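Envelope polyprotein (Puumala orthohantavirus, PDB 5FXU) forms the Gn ectodomain of the hantavirus envelope surface and probably takes part, with its partner glycoprotein Gc, in cell attachment and entry. Local coordinates at residues A[214-219]-A[257-262]; A[193-198]-A[206-211]; A[224-229]-A[339-344]; A[241-246]-A[252-257]; A[294-299]-A[311-316]. One frame throughout, in Å; residues are numbered along the deposited sequence.

Interaction 1. Residues A[214-219]-A[257-262]. With NAG (2-acetamido-2-deoxy-beta-D-glucopyranose), chain D.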
# COMPACT_ATOMS: atom_id res chain seq x y z
N THR A 214 15.86 13.04 -5.40
CA THR A 214 15.95 14.53 -5.34
C THR A 214 15.62 15.07 -3.95
O THR A 214 16.25 15.99 -3.46
CB THR A 214 15.08 15.29 -6.35
OG1 THR A 214 13.68 15.07 -6.07
CG2 THR A 214 15.42 14.89 -7.79
N LEU A 215 14.63 14.47 -3.30
CA LEU A 215 14.22 14.93 -1.98
C LEU A 215 15.23 14.62 -0.86
O LEU A 215 15.40 15.42 0.05
CB LEU A 215 12.84 14.34 -1.67
CG LEU A 215 12.12 14.77 -0.40
CD1 LEU A 215 11.87 16.27 -0.36
CD2 LEU A 215 10.81 14.00 -0.32
N VAL A 216 15.87 13.45 -0.92
CA VAL A 216 16.75 12.95 0.18
C VAL A 216 18.21 12.59 -0.19
O VAL A 216 18.90 11.95 0.61
CB VAL A 216 16.01 11.79 0.95
CG1 VAL A 216 16.88 11.04 1.96
CG2 VAL A 216 14.80 12.35 1.69
N GLN A 217 18.74 13.04 -1.33
CA GLN A 217 20.12 12.65 -1.68
C GLN A 217 21.09 13.78 -1.86
O GLN A 217 20.73 14.90 -2.22
CB GLN A 217 20.20 11.78 -2.94
CG GLN A 217 19.98 10.31 -2.67
CD GLN A 217 20.37 9.44 -3.84
OE1 GLN A 217 20.34 9.87 -5.00
NE2 GLN A 217 20.70 8.19 -3.54
N LYS A 218 22.34 13.43 -1.63
CA LYS A 218 23.47 14.33 -1.77
C LYS A 218 23.87 14.27 -3.26
O LYS A 218 23.71 15.24 -4.02
CB LYS A 218 24.66 13.98 -0.83
CG LYS A 218 24.31 13.04 0.33
CD LYS A 218 24.39 11.56 -0.08
CE LYS A 218 23.45 10.72 0.77
NZ LYS A 218 23.66 9.25 0.62
N THR A 219 24.30 13.08 -3.68
CA THR A 219 24.94 12.83 -4.97
C THR A 219 24.04 12.03 -5.94
O THR A 219 22.92 11.64 -5.59
CB THR A 219 26.29 12.10 -4.75
OG1 THR A 219 26.07 10.86 -4.07
CG2 THR A 219 27.24 12.99 -3.92
N ARG A 257 6.85 12.18 4.14
CA ARG A 257 6.61 11.14 5.15
C ARG A 257 7.06 9.76 4.63
O ARG A 257 7.60 8.98 5.40
CB ARG A 257 5.17 11.12 5.62
CG ARG A 257 4.67 12.43 6.21
CD ARG A 257 4.60 12.50 7.73
NE ARG A 257 4.37 13.82 8.39
CZ ARG A 257 4.36 15.07 7.87
NH1 ARG A 257 4.49 15.36 6.55
NH2 ARG A 257 4.20 16.10 8.71
N MET A 258 6.88 9.48 3.34
CA MET A 258 7.42 8.25 2.76
C MET A 258 8.93 8.20 2.86
O MET A 258 9.49 7.17 3.18
CB MET A 258 7.01 8.07 1.29
CG MET A 258 5.58 7.57 1.10
SD MET A 258 5.09 7.53 -0.64
CE MET A 258 3.46 6.81 -0.52
N ALA A 259 9.58 9.32 2.56
CA ALA A 259 11.03 9.38 2.58
C ALA A 259 11.61 9.16 3.97
O ALA A 259 12.61 8.50 4.11
CB ALA A 259 11.52 10.69 1.99
N PHE A 260 10.92 9.61 5.01
CA PHE A 260 11.38 9.40 6.39
C PHE A 260 10.87 8.07 7.02
O PHE A 260 11.57 7.49 7.85
CB PHE A 260 11.12 10.65 7.23
CG PHE A 260 12.05 11.79 6.87
CD1 PHE A 260 13.41 11.78 7.29
CD2 PHE A 260 11.61 12.85 6.04
CE1 PHE A 260 14.27 12.82 6.93
CE2 PHE A 260 12.48 13.89 5.68
CZ PHE A 260 13.81 13.88 6.12
N ALA A 261 9.72 7.56 6.58
CA ALA A 261 9.19 6.28 7.03
C ALA A 261 8.82 5.42 5.81
O ALA A 261 7.64 5.26 5.49
CB ALA A 261 7.99 6.50 7.94
N PRO A 262 9.84 4.84 5.15
CA PRO A 262 9.61 4.10 3.94
C PRO A 262 8.82 2.80 4.08
O PRO A 262 8.33 2.34 3.07
CB PRO A 262 11.02 3.82 3.44
CG PRO A 262 11.90 3.95 4.62
CD PRO A 262 11.28 5.07 5.38
C1 NAG D . 24.91 7.21 6.72
C2 NAG D . 25.86 8.39 6.48
C3 NAG D . 27.10 8.31 7.38
C4 NAG D . 26.69 8.17 8.85
C5 NAG D . 25.76 6.96 9.01
C6 NAG D . 25.25 6.82 10.45
C7 NAG D . 25.63 9.16 4.15
C8 NAG D . 26.18 9.04 2.75
N2 NAG D . 26.24 8.41 5.07
O3 NAG D . 27.92 9.49 7.24
O4 NAG D . 27.88 8.04 9.65
O5 NAG D . 24.63 7.06 8.12
O6 NAG D . 24.00 7.50 10.62
O7 NAG D . 24.68 9.90 4.39
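Ala259 receives Val216 and Leu215 in a small helix-to-helix contact, a worked case of two short helices, 208-216 and 249-260, touching near their C-terminal ends at the surface of the Gn head. The tight part is a single methyl group and its two visitors. CB of Ala259 points at the other helix and meets CG2 of Val216 at 3.7 Å, while CD2 of Leu215 approaches the same carbon at 4.1 Å. With CG1 of Val216 anti to the backbone N (chi1 171°), CG2 is the branch left to make the touch. No hydrogen bond joins the segments, and the neighbouring CA atoms of Val216 and Ala259 stay 7.2 Å apart.

Around this spot the contact loosens quickly. The Phe260 ring leans nearer than its CB but does not close on the other helix, and it lies on the exposed side. Arg257 and Met258 lead away and pack instead on Trp345 of strand 340-354, whose indole NE1 also hydrogen-bonds to Ala261 O beyond the helix end.

On the far side, the chain leaving Val216 reaches the surface glycan beside Asn332. Lys218 is poorly ordered there, and its ammonium makes a weak hydrogen bond to Ser334 O. The modelled side chain of Lys218, bent at chi2, puts NZ 3.3 Å from the acetyl methyl C8 of the N-acetylglucosamine, a position to be read with caution.

Interaction 2. Residues A[193-198]-A[206-211]; sequences CFLIAK and MKLEKS
Lys198 and Met206 bring their CA atoms to 7.3 Å, where the chain has just left strand 185-197 and, after a short excursion, is about to enter helix 208-216. An inverse gamma turn centred on Lys207 makes the entry: Leu208 N bonds weakly back to Met206 O at 2.8 Å, and Lys207 takes the N-cap position. This is a strand-loop-helix connection, and two pairs of side chains draw its ends together.

At the more exposed end, Met206 curls toward Lys198, just past the end of the strand. It bends at both chi2 (-58°) and chi3 (-61°), a hook that swings its terminal methyl toward the lysine. Met206 CE lies 3.6 Å from Lys198 O and 3.8 Å from Lys198 CG, so the methyl rests against both the backbone carbonyl and the aliphatic base of the lysine, without a hydrogen bond. Of the lysine side chain, CB and CG do the touching, alongside its backbone O.

Deeper in, both leucines are buried and approach with a single methyl each. Leu195 CD1 meets Leu208 CD2 at 3.9 Å, the two side chains slanting across one another; the touch is purely apolar.

The strand beneath is held on both sides. Leu195 pairs through its backbone with Leu343 of strand 340-354, Ile196 and Lys198 pair with Tyr229 and Gln227, and Cys193 is tied to Cys232 by a disulfide. Leu208 also packs on Leu341, which places the start of the helix against strand 340-354 as well as against its own preceding strand.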
# COMPACT_ATOMS: atom_id res chain seq x y z
N CYS A 193 -1.91 4.34 0.37
CA CYS A 193 -1.39 4.45 -0.98
C CYS A 193 -1.03 3.09 -1.57
O CYS A 193 -0.52 2.23 -0.87
CB CYS A 193 -0.10 5.27 -0.98
SG CYS A 193 -0.26 6.94 -0.36
N PHE A 194 -1.26 2.95 -2.87
CA PHE A 194 -1.02 1.71 -3.61
C PHE A 194 -0.09 2.01 -4.75
O PHE A 194 -0.25 2.99 -5.46
CB PHE A 194 -2.36 1.12 -4.09
CG PHE A 194 -3.34 0.95 -2.97
CD1 PHE A 194 -4.07 2.05 -2.51
CD2 PHE A 194 -3.44 -0.25 -2.30
CE1 PHE A 194 -4.91 1.93 -1.41
CE2 PHE A 194 -4.30 -0.38 -1.22
CZ PHE A 194 -5.03 0.70 -0.75
N LEU A 195 0.94 1.17 -4.89
CA LEU A 195 1.91 1.32 -5.94
C LEU A 195 1.39 0.80 -7.26
O LEU A 195 0.99 -0.37 -7.36
CB LEU A 195 3.18 0.54 -5.58
CG LEU A 195 4.32 0.67 -6.58
CD1 LEU A 195 4.88 2.06 -6.57
CD2 LEU A 195 5.42 -0.28 -6.20
N ILE A 196 1.46 1.63 -8.29
CA ILE A 196 0.96 1.30 -9.62
C ILE A 196 2.13 1.31 -10.60
O ILE A 196 2.83 2.32 -10.70
CB ILE A 196 -0.07 2.34 -10.09
CG1 ILE A 196 -1.17 2.62 -9.04
CG2 ILE A 196 -0.66 1.97 -11.44
CD1 ILE A 196 -1.95 1.42 -8.61
N ALA A 197 2.34 0.21 -11.33
CA ALA A 197 3.33 0.16 -12.40
C ALA A 197 2.77 0.76 -13.69
O ALA A 197 1.72 0.34 -14.19
CB ALA A 197 3.73 -1.26 -12.66
N LYS A 198 3.48 1.75 -14.22
CA LYS A 198 3.07 2.47 -15.40
C LYS A 198 4.29 3.04 -16.13
O LYS A 198 4.98 3.94 -15.64
CB LYS A 198 2.08 3.58 -15.03
CG LYS A 198 1.56 4.43 -16.18
CD LYS A 198 0.75 3.60 -17.16
CE LYS A 198 0.14 4.42 -18.30
NZ LYS A 198 1.08 5.01 -19.30
N MET A 206 7.90 9.29 -15.20
CA MET A 206 7.38 8.21 -14.36
C MET A 206 8.45 7.54 -13.49
O MET A 206 8.12 6.57 -12.80
CB MET A 206 6.74 7.12 -15.22
CG MET A 206 5.68 7.59 -16.19
SD MET A 206 4.29 8.44 -15.44
CE MET A 206 3.71 7.08 -14.42
N LYS A 207 9.68 8.07 -13.49
CA LYS A 207 10.77 7.50 -12.68
C LYS A 207 10.59 7.90 -11.19
O LYS A 207 11.22 8.82 -10.66
CB LYS A 207 12.18 7.82 -13.24
CG LYS A 207 12.87 6.76 -14.16
CD LYS A 207 12.36 6.75 -15.59
CE LYS A 207 13.46 6.44 -16.61
NZ LYS A 207 13.78 4.99 -16.62
N LEU A 208 9.70 7.16 -10.52
CA LEU A 208 9.29 7.46 -9.15
C LEU A 208 10.45 7.54 -8.14
O LEU A 208 10.48 8.46 -7.32
CB LEU A 208 8.24 6.45 -8.70
CG LEU A 208 7.67 6.56 -7.29
CD1 LEU A 208 7.02 7.92 -7.09
CD2 LEU A 208 6.67 5.44 -7.06
N GLU A 209 11.41 6.62 -8.22
CA GLU A 209 12.51 6.62 -7.26
C GLU A 209 13.43 7.82 -7.43
O GLU A 209 14.03 8.29 -6.45
CB GLU A 209 13.30 5.31 -7.32
CG GLU A 209 14.35 5.14 -6.22
CD GLU A 209 13.82 5.32 -4.80
OE1 GLU A 209 12.67 4.94 -4.50
OE2 GLU A 209 14.58 5.82 -3.94
N LYS A 210 13.52 8.36 -8.66
CA LYS A 210 14.23 9.63 -8.88
C LYS A 210 13.62 10.78 -8.09
O LYS A 210 14.35 11.62 -7.56
CB LYS A 210 14.33 9.99 -10.36
CG LYS A 210 15.23 9.05 -11.17
CD LYS A 210 15.60 9.66 -12.52
CE LYS A 210 16.65 8.82 -13.32
NZ LYS A 210 17.79 8.12 -12.62
N SER A 211 12.29 10.80 -7.98
CA SER A 211 11.63 11.81 -7.17
C SER A 211 12.05 11.72 -5.73
O SER A 211 12.38 12.73 -5.11
CB SER A 211 10.11 11.73 -7.27
OG SER A 211 9.67 11.69 -8.63

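Interaction 3. Residues A[224-229]-A[339-344]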
# COMPACT_ATOMS: atom_id res chain seq x y z
N ASN A 224 18.17 3.89 -11.18
CA ASN A 224 16.85 3.66 -10.58
C ASN A 224 15.67 3.96 -11.53
O ASN A 224 15.00 5.00 -11.50
CB ASN A 224 16.78 4.29 -9.21
CG ASN A 224 17.69 3.56 -8.19
OD1 ASN A 224 17.51 2.36 -8.00
ND2 ASN A 224 18.66 4.24 -7.57
N GLY A 225 15.45 2.95 -12.37
CA GLY A 225 14.59 3.03 -13.51
C GLY A 225 13.14 2.63 -13.35
O GLY A 225 12.40 2.75 -14.31
N PHE A 226 12.69 2.15 -12.18
CA PHE A 226 11.28 1.79 -12.02
C PHE A 226 10.31 2.92 -12.47
O PHE A 226 10.53 4.09 -12.19
CB PHE A 226 10.95 1.38 -10.60
CG PHE A 226 9.47 1.15 -10.39
CD1 PHE A 226 8.86 0.00 -10.85
CD2 PHE A 226 8.68 2.14 -9.80
CE1 PHE A 226 7.49 -0.18 -10.70
CE2 PHE A 226 7.33 1.95 -9.63
CZ PHE A 226 6.73 0.79 -10.09
N GLN A 227 9.28 2.54 -13.22
CA GLN A 227 8.30 3.49 -13.73
C GLN A 227 6.94 3.20 -13.15
O GLN A 227 6.39 2.10 -13.30
CB GLN A 227 8.27 3.50 -15.26
CG GLN A 227 9.40 4.34 -15.86
CD GLN A 227 9.30 4.54 -17.36
OE1 GLN A 227 8.47 5.30 -17.85
NE2 GLN A 227 10.16 3.85 -18.08
N GLY A 228 6.42 4.18 -12.43
CA GLY A 228 5.14 4.04 -11.78
C GLY A 228 4.82 5.19 -10.87
O GLY A 228 5.45 6.25 -10.94
N TYR A 229 3.83 5.00 -10.02
CA TYR A 229 3.34 6.08 -9.18
C TYR A 229 2.52 5.51 -8.07
O TYR A 229 2.22 4.34 -8.09
CB TYR A 229 2.50 7.06 -10.00
CG TYR A 229 1.27 6.50 -10.65
CD1 TYR A 229 1.32 5.94 -11.92
CD2 TYR A 229 0.03 6.61 -10.02
CE1 TYR A 229 0.16 5.43 -12.53
CE2 TYR A 229 -1.13 6.12 -10.62
CZ TYR A 229 -1.05 5.54 -11.87
OH TYR A 229 -2.19 5.06 -12.44
N LYS A 339 17.65 -1.48 -3.59
CA LYS A 339 16.55 -0.94 -2.81
C LYS A 339 15.20 -1.19 -3.47
O LYS A 339 15.12 -1.64 -4.62
CB LYS A 339 16.78 0.53 -2.50
CG LYS A 339 16.66 1.48 -3.68
CD LYS A 339 16.89 2.92 -3.24
CE LYS A 339 17.26 3.80 -4.41
NZ LYS A 339 17.42 5.21 -3.97
N THR A 340 14.15 -0.92 -2.71
CA THR A 340 12.80 -1.23 -3.11
C THR A 340 11.82 -0.14 -2.74
O THR A 340 12.13 0.71 -1.90
CB THR A 340 12.29 -2.51 -2.40
OG1 THR A 340 12.24 -2.28 -0.99
CG2 THR A 340 13.20 -3.68 -2.69
N LEU A 341 10.64 -0.23 -3.35
CA LEU A 341 9.45 0.56 -2.99
C LEU A 341 8.38 -0.40 -2.53
O LEU A 341 8.18 -1.46 -3.13
CB LEU A 341 8.91 1.34 -4.20
CG LEU A 341 9.73 2.57 -4.62
CD1 LEU A 341 9.37 2.97 -6.03
CD2 LEU A 341 9.52 3.72 -3.67
N PRO A 342 7.65 -0.02 -1.47
CA PRO A 342 6.63 -0.93 -0.98
C PRO A 342 5.36 -0.89 -1.85
O PRO A 342 5.04 0.17 -2.43
CB PRO A 342 6.36 -0.41 0.42
CG PRO A 342 6.66 1.07 0.34
CD PRO A 342 7.81 1.16 -0.60
N LEU A 343 4.65 -2.01 -1.90
CA LEU A 343 3.41 -2.13 -2.68
C LEU A 343 2.27 -1.30 -2.12
O LEU A 343 1.48 -0.73 -2.88
CB LEU A 343 2.95 -3.59 -2.80
CG LEU A 343 3.79 -4.53 -3.64
CD1 LEU A 343 2.86 -5.62 -4.18
CD2 LEU A 343 4.53 -3.87 -4.79
N THR A 344 2.17 -1.27 -0.80
CA THR A 344 1.23 -0.40 -0.10
C THR A 344 1.97 0.37 0.97
O THR A 344 3.03 -0.04 1.41
CB THR A 344 0.09 -1.18 0.58
OG1 THR A 344 0.60 -1.90 1.71
CG2 THR A 344 -0.57 -2.14 -0.42
O HOH W 1 18.51 0.15 -6.46
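Asn224 opens the contact by setting its amide against the aliphatic end of Lys339, the two side chains meeting at about a right angle. Asn224 ND2 comes to 3.5 Å from Lys339 CE, and the carbonyl carbon CG of the asparagine lies 3.8 Å from the same methylene. The lysine reaches this point by running extended beyond CG. Its ammonium belongs to other partners: Val335 O and the carboxylates of Glu209 and Glu213, a setting that would favour the charged form. The asparagine amide, though poorly ordered, is likewise engaged at both ends, through OD1 with Thr314 OG1 and through ND2 with Cys336 O. One water adds a bridge, donating to Asn224 OD1 at 2.9 Å and weakly accepting from Lys339 N at 3.4 Å.

After Gly225 the chain turns its next side chain inward. Phe226 holds CG anti to the backbone N (chi1 174°), which sends the ring toward strand 340-354. Phe226 CD2 meets Leu341 CD1 at 3.9 Å, the methyl arriving obliquely to the ring.

The two segments are not paired strands. Strands 228-234 and 340-354 both run antiparallel to strand 185-197, one along each of its edges, so the direct contacts here are made by side chains rather than by strand pairing, with Leu195 of the middle strand packing on the Phe226 ring.

Gln227 takes no part across the contact; its amide is held by Val200 N and Asp317 OD2. Gly228 begins the strand and pairs through its backbone with Met206. At Tyr229 the CB bond points away from 339-344, and the phenol OH hydrogen-bonds to Glu100 OE2.

Interaction 4. Residues A[241-246]-A[252-257]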
# COMPACT_ATOMS: atom_id res chain seq x y z
N LEU A 241 -5.60 10.67 -4.90
CA LEU A 241 -4.47 11.59 -4.94
C LEU A 241 -3.29 10.86 -5.61
O LEU A 241 -2.90 9.79 -5.18
CB LEU A 241 -4.13 11.96 -3.51
CG LEU A 241 -2.81 12.67 -3.25
CD1 LEU A 241 -2.76 14.02 -3.95
CD2 LEU A 241 -2.63 12.81 -1.75
N TYR A 242 -2.81 11.43 -6.71
CA TYR A 242 -1.72 10.90 -7.49
C TYR A 242 -0.39 11.40 -6.89
O TYR A 242 -0.21 12.59 -6.65
CB TYR A 242 -1.88 11.38 -8.93
CG TYR A 242 -0.86 10.85 -9.93
CD1 TYR A 242 0.44 11.39 -10.02
CD2 TYR A 242 -1.20 9.81 -10.83
CE1 TYR A 242 1.36 10.90 -10.95
CE2 TYR A 242 -0.29 9.35 -11.77
CZ TYR A 242 0.97 9.90 -11.83
OH TYR A 242 1.86 9.42 -12.75
N ILE A 243 0.55 10.48 -6.65
CA ILE A 243 1.89 10.82 -6.12
C ILE A 243 2.91 10.39 -7.16
O ILE A 243 2.97 9.22 -7.48
CB ILE A 243 2.20 10.08 -4.80
CG1 ILE A 243 1.09 10.25 -3.76
CG2 ILE A 243 3.57 10.47 -4.27
CD1 ILE A 243 0.94 11.64 -3.21
N PRO A 244 3.73 11.31 -7.70
CA PRO A 244 3.74 12.75 -7.32
C PRO A 244 2.93 13.67 -8.20
O PRO A 244 2.92 13.50 -9.40
CB PRO A 244 5.22 13.12 -7.40
CG PRO A 244 5.79 12.17 -8.38
CD PRO A 244 4.89 10.98 -8.55
N THR A 245 2.20 14.58 -7.58
CA THR A 245 1.62 15.72 -8.25
C THR A 245 2.47 16.91 -7.76
O THR A 245 2.40 17.31 -6.60
CB THR A 245 0.14 15.84 -7.91
OG1 THR A 245 -0.54 14.62 -8.23
CG2 THR A 245 -0.51 17.00 -8.72
N LEU A 246 3.28 17.47 -8.65
CA LEU A 246 4.42 18.32 -8.21
C LEU A 246 4.07 19.59 -7.43
O LEU A 246 4.78 19.94 -6.48
CB LEU A 246 5.27 18.74 -9.40
CG LEU A 246 6.12 17.75 -10.13
CD1 LEU A 246 6.72 16.75 -9.17
CD2 LEU A 246 5.39 17.05 -11.28
N ALA A 252 3.37 16.53 -1.75
CA ALA A 252 4.65 16.85 -1.14
C ALA A 252 4.73 16.28 0.27
O ALA A 252 5.75 15.77 0.68
CB ALA A 252 4.92 18.37 -1.12
N GLU A 253 3.66 16.41 1.02
CA GLU A 253 3.62 15.87 2.35
C GLU A 253 3.70 14.37 2.42
O GLU A 253 4.39 13.83 3.31
CB GLU A 253 2.37 16.37 3.07
CG GLU A 253 2.56 17.78 3.55
CD GLU A 253 1.41 18.28 4.37
OE1 GLU A 253 0.31 17.66 4.37
OE2 GLU A 253 1.64 19.33 5.01
N VAL A 254 3.04 13.68 1.50
CA VAL A 254 3.05 12.24 1.49
C VAL A 254 4.45 11.74 1.12
O VAL A 254 4.96 10.81 1.74
CB VAL A 254 2.01 11.65 0.53
CG1 VAL A 254 2.21 10.15 0.37
CG2 VAL A 254 0.60 11.92 1.04
N LEU A 255 5.05 12.37 0.12
CA LEU A 255 6.38 11.98 -0.30
C LEU A 255 7.39 12.16 0.81
O LEU A 255 8.26 11.31 0.95
CB LEU A 255 6.85 12.73 -1.53
CG LEU A 255 6.34 12.16 -2.84
CD1 LEU A 255 6.46 13.25 -3.89
CD2 LEU A 255 7.12 10.92 -3.26
N SER A 256 7.33 13.29 1.53
CA SER A 256 8.27 13.51 2.62
C SER A 256 8.09 12.47 3.75
O SER A 256 9.08 11.87 4.16
CB SER A 256 8.27 14.97 3.09
OG SER A 256 6.99 15.33 3.46
N ARG A 257 6.85 12.18 4.14
CA ARG A 257 6.61 11.14 5.15
C ARG A 257 7.06 9.76 4.63
O ARG A 257 7.60 8.98 5.40
CB ARG A 257 5.17 11.12 5.62
CG ARG A 257 4.67 12.43 6.21
CD ARG A 257 4.60 12.50 7.73
NE ARG A 257 4.37 13.82 8.39
CZ ARG A 257 4.36 15.07 7.87
NH1 ARG A 257 4.49 15.36 6.55
NH2 ARG A 257 4.20 16.10 8.71
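A strand-turn-helix unit is closed here by Ile243, Val254 and Leu255: strand 237-243 ends at a cis peptide bond before Pro244, and after a short turn helix 249-260 comes back to lie over it. The axes of strand 241-243 and helix 252-257 pass 9.3 Å apart at 50°, a separation that the interleaved aliphatic side chains fill.

Ile243 does most of the work, because its two branches reach different helix residues. Ile243 CG2, anti to the backbone N, lies 3.5 Å from Leu255 CG and 3.7 Å from Leu255 CD2, the two side chains lying alongside and running in opposite senses. The other branch, with CG1 beside the backbone N (chi1 -52°), ends in Ile243 CD1 at 3.9 Å from Val254 CB. Leu241, two residues earlier on the same face of the strand, adds a looser touch, CD2 to Val254 CG2 at 4.4 Å. Pro244 completes the grip on Leu255 with CB at 3.7 Å from Leu255 CD1, so that this leucine is touched by consecutive residues across the cis bond.

Everything that crosses the contact is apolar; polar groups act within the turn or beyond it. Strand 228-234 pairs with the strand through Cys232 and Tyr230, and helix 208-216 adds Phe212 against Leu255. Ser251 OG at the start of the helix accepts a hydrogen bond from Thr245 N. The turn is also pinned by the Thr245 side chain: OG1 donates to Tyr242 O at 2.6 Å, from a position 38° out of the carbonyl plane.

Interaction 5. Residues A[294-299]-A[311-316]; sequences DTIQGV and GVLTAK
Leu313 lays one methyl, CD2, against the backbone and side chain of two consecutive residues, Thr295 and Ile296. Leu313 CD2 stands 3.8 Å from Thr295 O and 4.0 Å from Ile296 CG1, with Ile296 CD1 only slightly farther at 4.1 Å. The isoleucine runs extended past the methyl, its CG1 arm anti to the backbone N (chi1 -163°), and the two side chains cross at about a right angle. The other methyl, Leu313 CD1, makes a longer approach of 4.2 Å to Thr295 OG1, a hydroxyl whose polar partner is Ala287 O.

Thr295 and Ile296 are set in place by a classic beta bulge, in which both face Gly285 on strand 278-285, the extra residue falling just as strand 296-302 begins. That strand is the middle one of a three-stranded antiparallel sheet, flanked by 278-285 and 327-329. Leu313 belongs instead to strand 310-313, which pairs with 321-323 and 340-354, so the contact joins two separate sets of strands through side chains, with no hydrogen bond across it.

Farther out, Ile322 of strand 321-323 touches both Ile296 and Leu313, and Thr340 of strand 340-354 also packs on the isoleucine. On the approach to the bulge, Asp294 OD2 hydrogen-bonds to Thr284 OG1, a second tie between this chain and strand 278-285.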
# COMPACT_ATOMS: atom_id res chain seq x y z
N ASP A 294 23.71 -10.63 -6.58
CA ASP A 294 22.70 -10.05 -5.71
C ASP A 294 22.17 -8.72 -6.20
O ASP A 294 22.93 -7.88 -6.62
CB ASP A 294 23.25 -9.86 -4.31
CG ASP A 294 23.46 -11.18 -3.58
OD1 ASP A 294 22.89 -12.22 -3.99
OD2 ASP A 294 24.19 -11.14 -2.58
N THR A 295 20.85 -8.57 -6.15
CA THR A 295 20.15 -7.37 -6.62
C THR A 295 19.28 -6.74 -5.55
O THR A 295 18.65 -5.72 -5.80
CB THR A 295 19.27 -7.72 -7.83
OG1 THR A 295 18.36 -8.77 -7.48
CG2 THR A 295 20.14 -8.18 -9.00
N ILE A 296 19.27 -7.31 -4.36
CA ILE A 296 18.43 -6.83 -3.27
C ILE A 296 19.11 -7.05 -1.92
O ILE A 296 19.87 -8.00 -1.77
CB ILE A 296 17.03 -7.52 -3.31
CG1 ILE A 296 16.02 -6.74 -2.46
CG2 ILE A 296 17.12 -9.00 -2.92
CD1 ILE A 296 14.64 -7.33 -2.46
N GLN A 297 18.87 -6.16 -0.98
CA GLN A 297 19.32 -6.33 0.40
C GLN A 297 18.23 -5.96 1.38
O GLN A 297 17.19 -5.39 1.02
CB GLN A 297 20.58 -5.50 0.67
CG GLN A 297 20.30 -4.01 0.71
CD GLN A 297 21.56 -3.15 0.77
OE1 GLN A 297 22.62 -3.56 0.32
NE2 GLN A 297 21.43 -1.93 1.27
N GLY A 298 18.48 -6.28 2.63
CA GLY A 298 17.53 -5.99 3.67
C GLY A 298 18.04 -6.44 5.01
O GLY A 298 19.20 -6.79 5.13
N VAL A 299 17.15 -6.46 5.99
CA VAL A 299 17.47 -6.86 7.35
C VAL A 299 16.56 -8.01 7.76
O VAL A 299 15.34 -7.89 7.77
CB VAL A 299 17.28 -5.68 8.29
CG1 VAL A 299 17.49 -6.10 9.75
CG2 VAL A 299 18.28 -4.59 7.92
N GLY A 311 7.19 -5.60 -2.13
CA GLY A 311 7.65 -4.41 -2.82
C GLY A 311 8.13 -4.70 -4.22
O GLY A 311 7.97 -5.81 -4.72
N VAL A 312 8.74 -3.70 -4.84
CA VAL A 312 9.31 -3.78 -6.17
C VAL A 312 10.74 -3.25 -6.11
O VAL A 312 11.01 -2.31 -5.40
CB VAL A 312 8.50 -2.92 -7.16
CG1 VAL A 312 8.97 -3.08 -8.59
CG2 VAL A 312 7.04 -3.31 -7.12
N LEU A 313 11.64 -3.85 -6.87
CA LEU A 313 12.96 -3.29 -7.08
C LEU A 313 12.87 -1.95 -7.77
O LEU A 313 12.15 -1.81 -8.75
CB LEU A 313 13.80 -4.20 -7.97
CG LEU A 313 14.22 -5.56 -7.41
CD1 LEU A 313 15.12 -6.20 -8.41
CD2 LEU A 313 14.91 -5.47 -6.06
N THR A 314 13.62 -0.96 -7.28
CA THR A 314 13.64 0.36 -7.92
C THR A 314 14.48 0.37 -9.18
O THR A 314 14.30 1.22 -10.03
CB THR A 314 14.16 1.44 -6.97
OG1 THR A 314 15.51 1.15 -6.61
CG2 THR A 314 13.30 1.55 -5.72
N ALA A 315 15.40 -0.59 -9.31
CA ALA A 315 16.38 -0.61 -10.40
C ALA A 315 15.80 -0.95 -11.76
O ALA A 315 16.36 -0.51 -12.77
CB ALA A 315 17.54 -1.57 -10.08
N LYS A 316 14.74 -1.75 -11.82
CA LYS A 316 14.24 -2.20 -13.13
C LYS A 316 12.98 -1.46 -13.57
O LYS A 316 11.99 -1.43 -12.83
CB LYS A 316 13.98 -3.71 -13.13
CG LYS A 316 15.22 -4.57 -12.87
CD LYS A 316 16.30 -4.33 -13.89
CE LYS A 316 17.44 -5.31 -13.71
NZ LYS A 316 18.49 -5.07 -14.74

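How the interactions relate
Read together, the five contacts grade from surface to core. Interaction 1 is exposed and next to a glycan; interactions 3, 4 and 5 are buried, and interaction 2 is partly so. Helix 208-216 serves interactions 1 and 2, and helix 249-260 serves 1 and 4, where Leu215 CD2 packs on Ser256 CA at 3.9 Å. Interactions 2 and 3 lie closest, their centres about 5 Å apart, joined by backbone pairing between strands. Interaction 5 meets interaction 3 through the loop after strand 310-313, where Phe226 N lies 2.8 Å from Thr314 O. Direct contacts are largely apolar throughout; interaction 3 adds an asparagine-lysine contact and a bridging water.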